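Local coordinates for protein HTP-2 (Caenorhabditis elegans, PDB 4TZM) that binds a closure motif of HTP-3 through its HORMA domain and probably helps to assemble the meiotic chromosome axis, at residues A[70-74]-A[171-176]; A[92-96]-A[211-215]; A[105-111]-A[123-129]; A[156-161]-A[234-238]. All coordinates share one frame; numbering follows the deposited sequence.

Contact 1: A[70-74]-A[171-176]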
loop_
_atom_site.group_PDB
_atom_site.type_symbol
_atom_site.label_atom_id
_atom_site.label_comp_id
_atom_site.label_asym_id
_atom_site.label_seq_id
_atom_site.Cartn_x
_atom_site.Cartn_y
_atom_site.Cartn_z
ATOM N N ILE A 70 -0.416 -0.139 -15.643
ATOM C CA ILE A 70 -0.062 1.129 -15.019
ATOM C C ILE A 70 0.536 2.053 -16.069
ATOM O O ILE A 70 0.256 3.251 -16.098
ATOM C CB ILE A 70 0.935 0.927 -13.873
ATOM C CG1 ILE A 70 0.409 -0.138 -12.913
ATOM C CG2 ILE A 70 1.190 2.238 -13.144
ATOM C CD1 ILE A 70 1.469 -0.727 -12.037
ATOM N N THR A 71 1.379 1.481 -16.922
ATOM C CA THR A 71 1.847 2.152 -18.128
ATOM C C THR A 71 1.652 1.192 -19.295
ATOM O O THR A 71 1.223 0.056 -19.098
ATOM C CB THR A 71 3.326 2.577 -18.033
ATOM O OG1 THR A 71 4.172 1.435 -18.203
ATOM C CG2 THR A 71 3.615 3.219 -16.689
ATOM N N GLU A 72 1.960 1.641 -20.505
ATOM C CA GLU A 72 1.813 0.791 -21.681
ATOM C C GLU A 72 2.765 -0.396 -21.610
ATOM O O GLU A 72 2.481 -1.469 -22.145
ATOM C CB GLU A 72 2.067 1.590 -22.958
ATOM C CG GLU A 72 1.046 2.677 -23.236
ATOM C CD GLU A 72 1.370 3.455 -24.496
ATOM O OE1 GLU A 72 2.499 3.309 -25.011
ATOM O OE2 GLU A 72 0.498 4.211 -24.973
ATOM N N ASN A 73 3.890 -0.192 -20.933
ATOM C CA ASN A 73 4.940 -1.197 -20.832
ATOM C C ASN A 73 4.752 -2.144 -19.647
ATOM O O ASN A 73 5.254 -3.268 -19.659
ATOM C CB ASN A 73 6.304 -0.508 -20.717
ATOM C CG ASN A 73 7.383 -1.199 -21.526
ATOM O OD1 ASN A 73 7.841 -2.286 -21.173
ATOM N ND2 ASN A 73 7.805 -0.562 -22.613
ATOM N N LEU A 74 4.033 -1.682 -18.626
ATOM C CA LEU A 74 3.969 -2.396 -17.351
ATOM C C LEU A 74 2.551 -2.795 -16.949
ATOM O O LEU A 74 1.638 -1.967 -16.916
ATOM C CB LEU A 74 4.593 -1.543 -16.243
ATOM C CG LEU A 74 4.534 -2.117 -14.826
ATOM C CD1 LEU A 74 5.461 -3.315 -14.679
ATOM C CD2 LEU A 74 4.858 -1.044 -13.795
ATOM N N MET A 171 5.374 5.131 -8.363
ATOM C CA MET A 171 4.405 4.036 -8.399
ATOM C C MET A 171 4.878 2.914 -9.319
ATOM O O MET A 171 4.745 1.733 -8.994
ATOM C CB MET A 171 3.036 4.546 -8.850
ATOM C CG MET A 171 2.013 3.451 -9.107
ATOM S SD MET A 171 1.714 2.426 -7.654
ATOM C CE MET A 171 1.173 3.654 -6.485
ATOM N N VAL A 172 5.427 3.293 -10.467
ATOM C CA VAL A 172 6.007 2.341 -11.404
ATOM C C VAL A 172 7.164 1.577 -10.757
ATOM O O VAL A 172 7.287 0.363 -10.920
ATOM C CB VAL A 172 6.484 3.056 -12.683
ATOM C CG1 VAL A 172 7.483 2.198 -13.450
ATOM C CG2 VAL A 172 5.290 3.425 -13.555
ATOM N N THR A 173 7.993 2.293 -10.005
ATOM C CA THR A 173 9.115 1.687 -9.288
ATOM C C THR A 173 8.660 0.658 -8.251
ATOM O O THR A 173 9.241 -0.422 -8.138
ATOM C CB THR A 173 9.967 2.766 -8.583
ATOM O OG1 THR A 173 10.703 3.505 -9.565
ATOM C CG2 THR A 173 10.938 2.133 -7.593
ATOM N N ILE A 174 7.619 0.994 -7.496
ATOM C CA ILE A 174 7.126 0.117 -6.439
ATOM C C ILE A 174 6.618 -1.205 -7.014
ATOM O O ILE A 174 6.993 -2.280 -6.538
ATOM C CB ILE A 174 6.007 0.796 -5.613
ATOM C CG1 ILE A 174 6.619 1.745 -4.582
ATOM C CG2 ILE A 174 5.141 -0.245 -4.910
ATOM C CD1 ILE A 174 5.596 2.490 -3.751
ATOM N N VAL A 175 5.792 -1.115 -8.053
ATOM C CA VAL A 175 5.192 -2.290 -8.678
ATOM C C VAL A 175 6.232 -3.164 -9.378
ATOM O O VAL A 175 6.160 -4.394 -9.319
ATOM C CB VAL A 175 4.100 -1.878 -9.672
ATOM C CG1 VAL A 175 3.475 -3.106 -10.317
ATOM C CG2 VAL A 175 3.045 -1.049 -8.949
ATOM N N ARG A 176 7.209 -2.533 -10.020
ATOM C CA ARG A 176 8.316 -3.274 -10.615
ATOM C C ARG A 176 9.122 -3.991 -9.539
ATOM O O ARG A 176 9.457 -5.162 -9.687
ATOM C CB ARG A 176 9.227 -2.346 -11.426
ATOM C CG ARG A 176 8.799 -2.173 -12.876
ATOM C CD ARG A 176 9.907 -1.546 -13.714
ATOM N NE ARG A 176 9.801 -1.922 -15.122
ATOM C CZ ARG A 176 9.219 -1.177 -16.057
ATOM N NH1 ARG A 176 8.692 -0.002 -15.742
ATOM N NH2 ARG A 176 9.170 -1.606 -17.312
#
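Ile70 reaches toward Val175 tip to tip, and its CD1 sits 3.5 Å from Val175 CG2, a tight fit for two methyl groups. On the other branch, Ile70 CG2 lies 4.3 Å from Val172 CG2 and equally far from Met171 CG; Trp24 packs on both Ile70 and Met171. Next comes Thr71, which divides its two branches between the helix and its own turn. Its methyl crosses Val172 at about a right angle, with CG2 3.6 Å from Val172 CG2, while OG1, set between the backbone N and the carbonyl carbon (chi1 76°), accepts from Asn73 N at 3.2 Å and weakly from Leu74 N. This is an ST turn, and together with the classic beta bulge in which Ile70 and Thr71 both face Leu74 it shapes the hairpin loop between strands 65-69 and 75-79, here laid against helix 164-185. With an alanine here, the turn amides would lose their hydroxyl acceptor and Val172 its nearest methyl neighbour across the contact, so the loop would probably be freer to shift. Asn73 meets Arg176 more loosely: OD1 stands near the guanidinium edge, 4.1 Å from Arg176 NH2, with the planes 44° apart and no hydrogen bond. Leu74 slides past Val172 in the opposite direction, its CD2 4.2 Å from Val172 CG1. Its CD1 rests 4.0 Å from Arg176 CG, and its CB lies over one guanidinium face.

Contact 2: A[92-96]-A[211-215]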
loop_
_atom_site.group_PDB
_atom_site.type_symbol
_atom_site.label_atom_id
_atom_site.label_comp_id
_atom_site.label_asym_id
_atom_site.label_seq_id
_atom_site.Cartn_x
_atom_site.Cartn_y
_atom_site.Cartn_z
ATOM N N LEU A 92 -11.890 -4.449 2.229
ATOM C CA LEU A 92 -10.922 -4.312 3.304
ATOM C C LEU A 92 -9.937 -3.200 2.973
ATOM O O LEU A 92 -9.736 -2.279 3.763
ATOM C CB LEU A 92 -10.161 -5.618 3.527
ATOM C CG LEU A 92 -10.918 -6.785 4.142
ATOM C CD1 LEU A 92 -10.016 -8.003 4.179
ATOM C CD2 LEU A 92 -11.369 -6.410 5.540
ATOM N N LEU A 93 -9.352 -3.286 1.784
ATOM C CA LEU A 93 -8.324 -2.349 1.361
ATOM C C LEU A 93 -8.893 -0.949 1.174
ATOM O O LEU A 93 -8.207 0.037 1.430
ATOM C CB LEU A 93 -7.664 -2.832 0.069
ATOM C CG LEU A 93 -7.028 -4.214 0.185
ATOM C CD1 LEU A 93 -6.447 -4.654 -1.150
ATOM C CD2 LEU A 93 -5.965 -4.208 1.275
ATOM N N ARG A 94 -10.151 -0.866 0.744
ATOM C CA ARG A 94 -10.799 0.423 0.523
ATOM C C ARG A 94 -11.103 1.091 1.857
ATOM O O ARG A 94 -10.959 2.308 2.003
ATOM C CB ARG A 94 -12.083 0.256 -0.291
ATOM C CG ARG A 94 -12.862 1.551 -0.492
ATOM C CD ARG A 94 -12.117 2.512 -1.412
ATOM N NE ARG A 94 -12.783 3.809 -1.515
ATOM C CZ ARG A 94 -13.816 4.058 -2.316
ATOM N NH1 ARG A 94 -14.311 3.094 -3.083
ATOM N NH2 ARG A 94 -14.362 5.268 -2.345
ATOM N N ALA A 95 -11.520 0.287 2.831
ATOM C CA ALA A 95 -11.806 0.795 4.169
ATOM C C ALA A 95 -10.556 1.387 4.805
ATOM O O ALA A 95 -10.610 2.457 5.406
ATOM C CB ALA A 95 -12.374 -0.309 5.052
ATOM N N ALA A 96 -9.437 0.681 4.678
ATOM C CA ALA A 96 -8.174 1.139 5.244
ATOM C C ALA A 96 -7.707 2.403 4.531
ATOM O O ALA A 96 -7.235 3.350 5.164
ATOM C CB ALA A 96 -7.123 0.051 5.148
ATOM N N ILE A 211 -12.202 1.078 11.635
ATOM C CA ILE A 211 -12.184 0.793 10.214
ATOM C C ILE A 211 -13.012 -0.461 9.936
ATOM O O ILE A 211 -12.861 -1.486 10.609
ATOM C CB ILE A 211 -10.741 0.651 9.704
ATOM C CG1 ILE A 211 -10.002 1.977 9.931
ATOM C CG2 ILE A 211 -10.723 0.272 8.232
ATOM C CD1 ILE A 211 -8.518 1.917 9.688
ATOM N N ASP A 212 -13.916 -0.354 8.965
ATOM C CA ASP A 212 -14.834 -1.440 8.651
ATOM C C ASP A 212 -14.074 -2.669 8.168
ATOM O O ASP A 212 -13.280 -2.594 7.230
ATOM C CB ASP A 212 -15.853 -0.999 7.595
ATOM C CG ASP A 212 -17.095 -1.884 7.573
ATOM O OD1 ASP A 212 -17.444 -2.454 8.630
ATOM O OD2 ASP A 212 -17.730 -2.006 6.503
ATOM N N GLY A 213 -14.319 -3.801 8.820
ATOM C CA GLY A 213 -13.689 -5.049 8.438
ATOM C C GLY A 213 -12.566 -5.434 9.378
ATOM O O GLY A 213 -12.081 -6.563 9.351
ATOM N N PHE A 214 -12.155 -4.489 10.215
ATOM C CA PHE A 214 -11.049 -4.710 11.138
ATOM C C PHE A 214 -11.516 -4.633 12.589
ATOM O O PHE A 214 -11.814 -3.552 13.101
ATOM C CB PHE A 214 -9.932 -3.688 10.898
ATOM C CG PHE A 214 -9.268 -3.804 9.548
ATOM C CD1 PHE A 214 -9.819 -3.197 8.429
ATOM C CD2 PHE A 214 -8.077 -4.502 9.407
ATOM C CE1 PHE A 214 -9.200 -3.296 7.191
ATOM C CE2 PHE A 214 -7.453 -4.604 8.174
ATOM C CZ PHE A 214 -8.015 -4.001 7.065
ATOM N N ASP A 215 -11.581 -5.787 13.245
ATOM C CA ASP A 215 -11.897 -5.847 14.666
ATOM C C ASP A 215 -10.699 -5.357 15.470
ATOM O O ASP A 215 -9.555 -5.626 15.107
ATOM C CB ASP A 215 -12.264 -7.274 15.083
ATOM C CG ASP A 215 -13.226 -7.934 14.115
ATOM O OD1 ASP A 215 -14.110 -7.224 13.590
ATOM O OD2 ASP A 215 -13.097 -9.155 13.875
#
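Leu92 and Phe214 are brought together by similar torsions, each holding CG beside its own backbone N and opposite the carbonyl carbon (chi1 -71° and -65°), which carries the leucine methyl and the phenyl rim to the same place, where helix and turn meet. There Leu92 CD2 comes to 4.1 Å from Phe214 CE1. The ring turns its edge to the helix backbone, with Leu92 O lying in the ring plane 3.6 Å from Phe214 CE1; the same carbonyl oxygen accepts the helical hydrogen bond from Ala96 N. Ile211 sends its CG2 branch to the next helical turn, 3.6 Å from Ala95 CB and also close to the Ala95 carbonyl. The small Ala95 side chain lets the loop come near: its CB is 3.3 Å from Asp212 O. One residue on, Gly213 passes beside Leu92, whose CD2 is 3.9 Å from Gly213 O. A beta carbon on Gly213 would fall 2.7 Å from Leu92 CD2 and, at these backbone angles, would also collide with the carbonyl oxygen of Asp212. The loop itself is a type II turn, closed by Phe214 N to Ile211 O at 3.1 Å, with glycine at its third position. Phe214 packs further on Phe197 and Leu199 of strand 193-201. Phe214 and Asp215 then pair antiparallel with a strand of the bound peptide, while Leu92 touches one of its polar side chains, consistent with the closed HORMA fold, in which the C-terminal safety belt wraps round a captured closure motif.

Contact 3: A[105-111]-A[123-129]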
loop_
_atom_site.group_PDB
_atom_site.type_symbol
_atom_site.label_atom_id
_atom_site.label_comp_id
_atom_site.label_asym_id
_atom_site.label_seq_id
_atom_site.Cartn_x
_atom_site.Cartn_y
_atom_site.Cartn_z
ATOM N N LEU A 105 -4.932 6.389 9.802
ATOM C CA LEU A 105 -4.202 5.153 9.530
ATOM C C LEU A 105 -2.689 5.350 9.593
ATOM O O LEU A 105 -2.130 6.140 8.834
ATOM C CB LEU A 105 -4.591 4.593 8.160
ATOM C CG LEU A 105 -3.937 3.253 7.827
ATOM C CD1 LEU A 105 -4.487 2.164 8.736
ATOM C CD2 LEU A 105 -4.136 2.899 6.363
ATOM N N LYS A 106 -2.031 4.619 10.491
ATOM C CA LYS A 106 -0.578 4.691 10.647
ATOM C C LYS A 106 0.141 3.698 9.728
ATOM O O LYS A 106 1.075 4.060 9.006
ATOM C CB LYS A 106 -0.190 4.437 12.110
ATOM C CG LYS A 106 1.306 4.288 12.366
ATOM C CD LYS A 106 2.058 5.596 12.165
ATOM C CE LYS A 106 3.535 5.449 12.527
ATOM N NZ LYS A 106 4.218 4.380 11.739
ATOM N N GLU A 107 -0.311 2.449 9.754
ATOM C CA GLU A 107 0.298 1.384 8.969
ATOM C C GLU A 107 -0.713 0.296 8.638
ATOM O O GLU A 107 -1.468 -0.131 9.508
ATOM C CB GLU A 107 1.474 0.763 9.726
ATOM C CG GLU A 107 2.021 -0.500 9.072
ATOM C CD GLU A 107 3.131 -1.161 9.871
ATOM O OE1 GLU A 107 3.608 -0.562 10.858
ATOM O OE2 GLU A 107 3.528 -2.288 9.509
ATOM N N ILE A 108 -0.739 -0.153 7.387
ATOM C CA ILE A 108 -1.472 -1.371 7.059
ATOM C C ILE A 108 -0.502 -2.424 6.532
ATOM O O ILE A 108 0.316 -2.153 5.649
ATOM C CB ILE A 108 -2.606 -1.126 6.034
ATOM C CG1 ILE A 108 -3.240 -2.462 5.638
ATOM C CG2 ILE A 108 -2.098 -0.377 4.812
ATOM C CD1 ILE A 108 -4.468 -2.337 4.770
ATOM N N SER A 109 -0.579 -3.624 7.097
ATOM C CA SER A 109 0.351 -4.682 6.736
ATOM C C SER A 109 -0.347 -5.968 6.318
ATOM O O SER A 109 -1.358 -6.368 6.906
ATOM C CB SER A 109 1.304 -4.969 7.899
ATOM O OG SER A 109 2.189 -3.885 8.107
ATOM N N LEU A 110 0.198 -6.593 5.281
ATOM C CA LEU A 110 -0.174 -7.948 4.912
ATOM C C LEU A 110 0.727 -8.905 5.682
ATOM O O LEU A 110 1.935 -8.942 5.455
ATOM C CB LEU A 110 -0.039 -8.166 3.407
ATOM C CG LEU A 110 -0.245 -9.612 2.960
ATOM C CD1 LEU A 110 -1.563 -10.144 3.501
ATOM C CD2 LEU A 110 -0.202 -9.727 1.448
ATOM N N VAL A 111 0.136 -9.671 6.592
ATOM C CA VAL A 111 0.906 -10.490 7.518
ATOM C C VAL A 111 0.706 -11.984 7.282
ATOM O O VAL A 111 -0.420 -12.479 7.302
ATOM C CB VAL A 111 0.534 -10.151 8.975
ATOM C CG1 VAL A 111 1.185 -11.128 9.938
ATOM C CG2 VAL A 111 0.932 -8.720 9.301
ATOM N N GLU A 123 6.403 -13.608 7.213
ATOM C CA GLU A 123 6.521 -12.664 6.103
ATOM C C GLU A 123 5.572 -11.479 6.287
ATOM O O GLU A 123 4.402 -11.663 6.624
ATOM C CB GLU A 123 6.239 -13.362 4.771
ATOM C CG GLU A 123 6.388 -12.470 3.550
ATOM C CD GLU A 123 6.485 -13.261 2.258
ATOM O OE1 GLU A 123 7.561 -13.836 1.982
ATOM O OE2 GLU A 123 5.481 -13.307 1.517
ATOM N N VAL A 124 6.078 -10.267 6.073
ATOM C CA VAL A 124 5.268 -9.058 6.217
ATOM C C VAL A 124 5.493 -8.064 5.081
ATOM O O VAL A 124 6.629 -7.721 4.761
ATOM C CB VAL A 124 5.560 -8.330 7.551
ATOM C CG1 VAL A 124 4.849 -6.985 7.593
ATOM C CG2 VAL A 124 5.144 -9.183 8.735
ATOM N N PHE A 125 4.404 -7.608 4.473
ATOM C CA PHE A 125 4.456 -6.479 3.554
ATOM C C PHE A 125 3.746 -5.288 4.188
ATOM O O PHE A 125 2.525 -5.303 4.349
ATOM C CB PHE A 125 3.823 -6.837 2.210
ATOM C CG PHE A 125 4.701 -7.684 1.339
ATOM C CD1 PHE A 125 4.740 -9.061 1.499
ATOM C CD2 PHE A 125 5.495 -7.103 0.361
ATOM C CE1 PHE A 125 5.555 -9.846 0.695
ATOM C CE2 PHE A 125 6.312 -7.879 -0.447
ATOM C CZ PHE A 125 6.341 -9.253 -0.280
ATOM N N SER A 126 4.513 -4.264 4.553
ATOM C CA SER A 126 3.970 -3.147 5.322
ATOM C C SER A 126 3.970 -1.835 4.545
ATOM O O SER A 126 4.900 -1.542 3.790
ATOM C CB SER A 126 4.756 -2.971 6.622
ATOM O OG SER A 126 6.118 -2.690 6.362
ATOM N N MET A 127 2.912 -1.055 4.732
ATOM C CA MET A 127 2.830 0.281 4.156
ATOM C C MET A 127 2.561 1.302 5.264
ATOM O O MET A 127 1.455 1.375 5.800
ATOM C CB MET A 127 1.740 0.342 3.079
ATOM C CG MET A 127 1.784 1.604 2.222
ATOM S SD MET A 127 0.663 1.570 0.802
ATOM C CE MET A 127 1.009 -0.049 0.123
ATOM N N LYS A 128 3.585 2.078 5.610
ATOM C CA LYS A 128 3.487 3.050 6.697
ATOM C C LYS A 128 3.286 4.455 6.152
ATOM O O LYS A 128 3.866 4.823 5.133
ATOM C CB LYS A 128 4.736 3.001 7.578
ATOM C CG LYS A 128 4.965 1.660 8.258
ATOM C CD LYS A 128 6.313 1.615 8.961
ATOM C CE LYS A 128 6.529 0.279 9.656
ATOM N NZ LYS A 128 7.844 0.203 10.353
ATOM N N PHE A 129 2.473 5.246 6.843
ATOM C CA PHE A 129 2.045 6.528 6.305
ATOM C C PHE A 129 2.553 7.730 7.104
ATOM O O PHE A 129 2.861 7.629 8.293
ATOM C CB PHE A 129 0.512 6.558 6.211
ATOM C CG PHE A 129 -0.045 5.599 5.192
ATOM C CD1 PHE A 129 -0.337 4.285 5.535
ATOM C CD2 PHE A 129 -0.260 6.007 3.883
ATOM C CE1 PHE A 129 -0.839 3.399 4.592
ATOM C CE2 PHE A 129 -0.762 5.128 2.936
ATOM C CZ PHE A 129 -1.050 3.824 3.292
HETATM O O HOH W 1 5.468 6.382 9.376
#
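Leu105, Ile108 and Phe129 gather at the apolar centre. Leu105 CD2 lies 3.8 Å from Phe129 CE1, and Ile108, alongside the phenyl group and pointing the same way, brings CG2 to the ring edge, in its plane, 4.0 Å from the same CE1. Met127, Leu110 and Phe125 continue this face, and the last two of them pack on Val53 of helix 35-56. Backbone bonds in both directions join Ile108 with Met127 and Leu110 with Phe125, the shortest being Leu110 N to Phe125 O at 2.8 Å. A further bond runs from Phe129 N to Lys106 O. On the opposite face, beyond Val111 and Val124, Glu107 and Lys128 lie side by side. The lysine methylene CE is 3.3 Å from Glu107 OE1, whereas Lys128 NZ stays 4.3 Å from it, beyond a salt bridge. Glu107 OE2 is hydrogen-bonded to Tyr221 OH. At the outer edge a water donates to Phe129 O at 3.1 Å and is weakly bound by Lys106 NZ. Lys106 and Glu107 form a classic bulge facing Lys200. This antiparallel beta hairpin is central to the HORMA sheet, with helix 35-56 packed on its apolar face.

Contact 4: A[156-161]-A[234-238]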
loop_
_atom_site.group_PDB
_atom_site.type_symbol
_atom_site.label_atom_id
_atom_site.label_comp_id
_atom_site.label_asym_id
_atom_site.label_seq_id
_atom_site.Cartn_x
_atom_site.Cartn_y
_atom_site.Cartn_z
ATOM N N LEU A 156 11.785 10.391 4.943
ATOM C CA LEU A 156 10.527 10.543 4.213
ATOM C C LEU A 156 9.750 11.801 4.605
ATOM O O LEU A 156 9.031 12.373 3.783
ATOM C CB LEU A 156 9.644 9.308 4.422
ATOM C CG LEU A 156 8.502 9.152 3.416
ATOM C CD1 LEU A 156 9.058 9.113 1.999
ATOM C CD2 LEU A 156 7.663 7.910 3.706
ATOM N N ALA A 157 9.891 12.227 5.857
ATOM C CA ALA A 157 9.219 13.434 6.332
ATOM C C ALA A 157 9.773 14.671 5.638
ATOM O O ALA A 157 9.037 15.613 5.344
ATOM C CB ALA A 157 9.360 13.565 7.840
ATOM N N GLN A 158 11.077 14.657 5.377
ATOM C CA GLN A 158 11.748 15.763 4.704
ATOM C C GLN A 158 11.487 15.757 3.197
ATOM O O GLN A 158 11.699 16.763 2.520
ATOM C CB GLN A 158 13.259 15.711 4.960
ATOM C CG GLN A 158 13.690 15.993 6.396
ATOM C CD GLN A 158 15.204 16.056 6.549
ATOM O OE1 GLN A 158 15.937 15.253 5.968
ATOM N NE2 GLN A 158 15.680 17.022 7.329
ATOM N N LEU A 159 11.031 14.621 2.677
ATOM C CA LEU A 159 10.837 14.464 1.237
ATOM C C LEU A 159 9.738 15.372 0.684
ATOM O O LEU A 159 8.608 15.370 1.171
ATOM C CB LEU A 159 10.516 13.009 0.897
ATOM C CG LEU A 159 10.373 12.770 -0.605
ATOM C CD1 LEU A 159 11.632 13.228 -1.327
ATOM C CD2 LEU A 159 10.082 11.314 -0.897
ATOM N N ARG A 160 10.085 16.135 -0.349
ATOM C CA ARG A 160 9.188 17.116 -0.954
ATOM C C ARG A 160 8.221 16.485 -1.947
ATOM O O ARG A 160 8.505 15.439 -2.528
ATOM C CB ARG A 160 9.996 18.190 -1.680
ATOM C CG ARG A 160 9.890 19.600 -1.123
ATOM C CD ARG A 160 10.605 20.573 -2.058
ATOM N NE ARG A 160 11.150 21.741 -1.369
ATOM C CZ ARG A 160 11.963 22.625 -1.940
ATOM N NH1 ARG A 160 12.323 22.470 -3.208
ATOM N NH2 ARG A 160 12.422 23.662 -1.250
ATOM N N TYR A 161 7.081 17.136 -2.152
ATOM C CA TYR A 161 6.204 16.772 -3.256
ATOM C C TYR A 161 6.772 17.376 -4.537
ATOM O O TYR A 161 6.942 18.590 -4.635
ATOM C CB TYR A 161 4.766 17.242 -3.011
ATOM C CG TYR A 161 3.940 17.259 -4.273
ATOM C CD1 TYR A 161 3.492 16.076 -4.844
ATOM C CD2 TYR A 161 3.619 18.455 -4.901
ATOM C CE1 TYR A 161 2.743 16.084 -6.003
ATOM C CE2 TYR A 161 2.869 18.473 -6.063
ATOM C CZ TYR A 161 2.436 17.286 -6.608
ATOM O OH TYR A 161 1.689 17.301 -7.764
ATOM N N HIS A 234 8.752 4.219 -1.973
ATOM C CA HIS A 234 7.926 5.202 -1.286
ATOM C C HIS A 234 6.999 5.937 -2.252
ATOM O O HIS A 234 7.133 5.829 -3.470
ATOM C CB HIS A 234 8.806 6.208 -0.544
ATOM C CG HIS A 234 9.666 7.037 -1.446
ATOM N ND1 HIS A 234 10.934 6.653 -1.829
ATOM C CD2 HIS A 234 9.437 8.228 -2.046
ATOM C CE1 HIS A 234 11.449 7.574 -2.623
ATOM N NE2 HIS A 234 10.562 8.541 -2.770
ATOM N N LEU A 235 6.055 6.680 -1.686
ATOM C CA LEU A 235 5.106 7.477 -2.450
ATOM C C LEU A 235 4.997 8.849 -1.799
ATOM O O LEU A 235 4.928 8.952 -0.574
ATOM C CB LEU A 235 3.733 6.790 -2.511
ATOM C CG LEU A 235 3.636 5.491 -3.320
ATOM C CD1 LEU A 235 2.317 4.764 -3.068
ATOM C CD2 LEU A 235 3.815 5.766 -4.805
ATOM N N ARG A 236 5.011 9.903 -2.610
ATOM C CA ARG A 236 4.899 11.259 -2.084
ATOM C C ARG A 236 3.966 12.091 -2.956
ATOM O O ARG A 236 4.423 12.875 -3.791
ATOM C CB ARG A 236 6.282 11.920 -1.988
ATOM C CG ARG A 236 6.318 13.324 -1.353
ATOM C CD ARG A 236 5.645 13.357 0.012
ATOM N NE ARG A 236 5.986 14.544 0.798
ATOM C CZ ARG A 236 5.211 15.619 0.926
ATOM N NH1 ARG A 236 4.039 15.680 0.308
ATOM N NH2 ARG A 236 5.609 16.638 1.674
ATOM N N PRO A 237 2.648 11.906 -2.783
ATOM C CA PRO A 237 1.704 12.834 -3.410
ATOM C C PRO A 237 1.671 14.168 -2.665
ATOM O O PRO A 237 2.549 14.432 -1.841
ATOM C CB PRO A 237 0.364 12.102 -3.312
ATOM C CG PRO A 237 0.527 11.138 -2.203
ATOM C CD PRO A 237 1.971 10.740 -2.192
ATOM N N GLY A 238 0.671 14.992 -2.955
ATOM C CA GLY A 238 0.598 16.333 -2.405
ATOM C C GLY A 238 0.647 16.458 -0.892
ATOM O O GLY A 238 1.325 17.339 -0.365
#
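Arg236 and the backbone of Leu159 form the core of a polar and apolar contact that ties the link between helices 153-158 and 164-185 to the end of strand 228-235. The arginine chain bends about its CB-CG bond (chi2 53°) and runs past Leu159 in the opposite direction, bringing NE to 2.8 Å from Leu159 O. That oxygen approaches the guanidinium edge, tilted 26° from its plane, and NH2 adds a weak bond to it. On the other side NH1 donates to Pro237 O at 2.9 Å, this time in the guanidinium plane, and weakly to Gly238 O. Tyr161 N lies over the centre of one guanidinium face. NH2 also bonds Gly136 O, and Phe132 makes a cation-pi contact with the group. Strand 228-235 pairs antiparallel with strand 240-248, so residues 236-238 belong to the connection between two neighbouring strands of the HORMA sheet, and the arginine joins this turn to the loop across from it. With a methionine in its place, the carbonyls of Leu159 and Pro237 would lose their charged donor, and the loop would probably be held less firmly against the turn. Tyr161 takes the far end of the turn under its ring: Gly238 CA makes a CH-pi contact over one face, 4.1 Å from the Tyr161 centroid, while Arg236 O stands in plane at the edge, 3.5 Å from Tyr161 CD1. At the strand end, Leu159 crosses His234 at about a right angle, with CD2 3.4 Å from His234 CD2, and Leu156 CD1 lies 3.9 Å from His234 CB.

How the contacts relate
From the N terminus, residues 70-74 open contact 1, 92-96 open contact 2, and strand 105-113 then folds back on strand 123-133 in contact 3, the shortest loop, which lies wholly within the spans of the first two. Residues 156-161 open contact 4 before 171-176 close contact 1, and 211-215 close contact 2 before 234-238 close contact 4, so contacts 1, 2 and 4 all cross one another. Helix 84-102 packs on the hairpin where Ala96 meets Leu105 and Ile108, joining contacts 2 and 3. Ile174 and Met171 touch Leu235, joining contacts 1 and 4. Contacts 1 and 2 lie on opposite sides of the chain's centre, about 26 Å apart between centres.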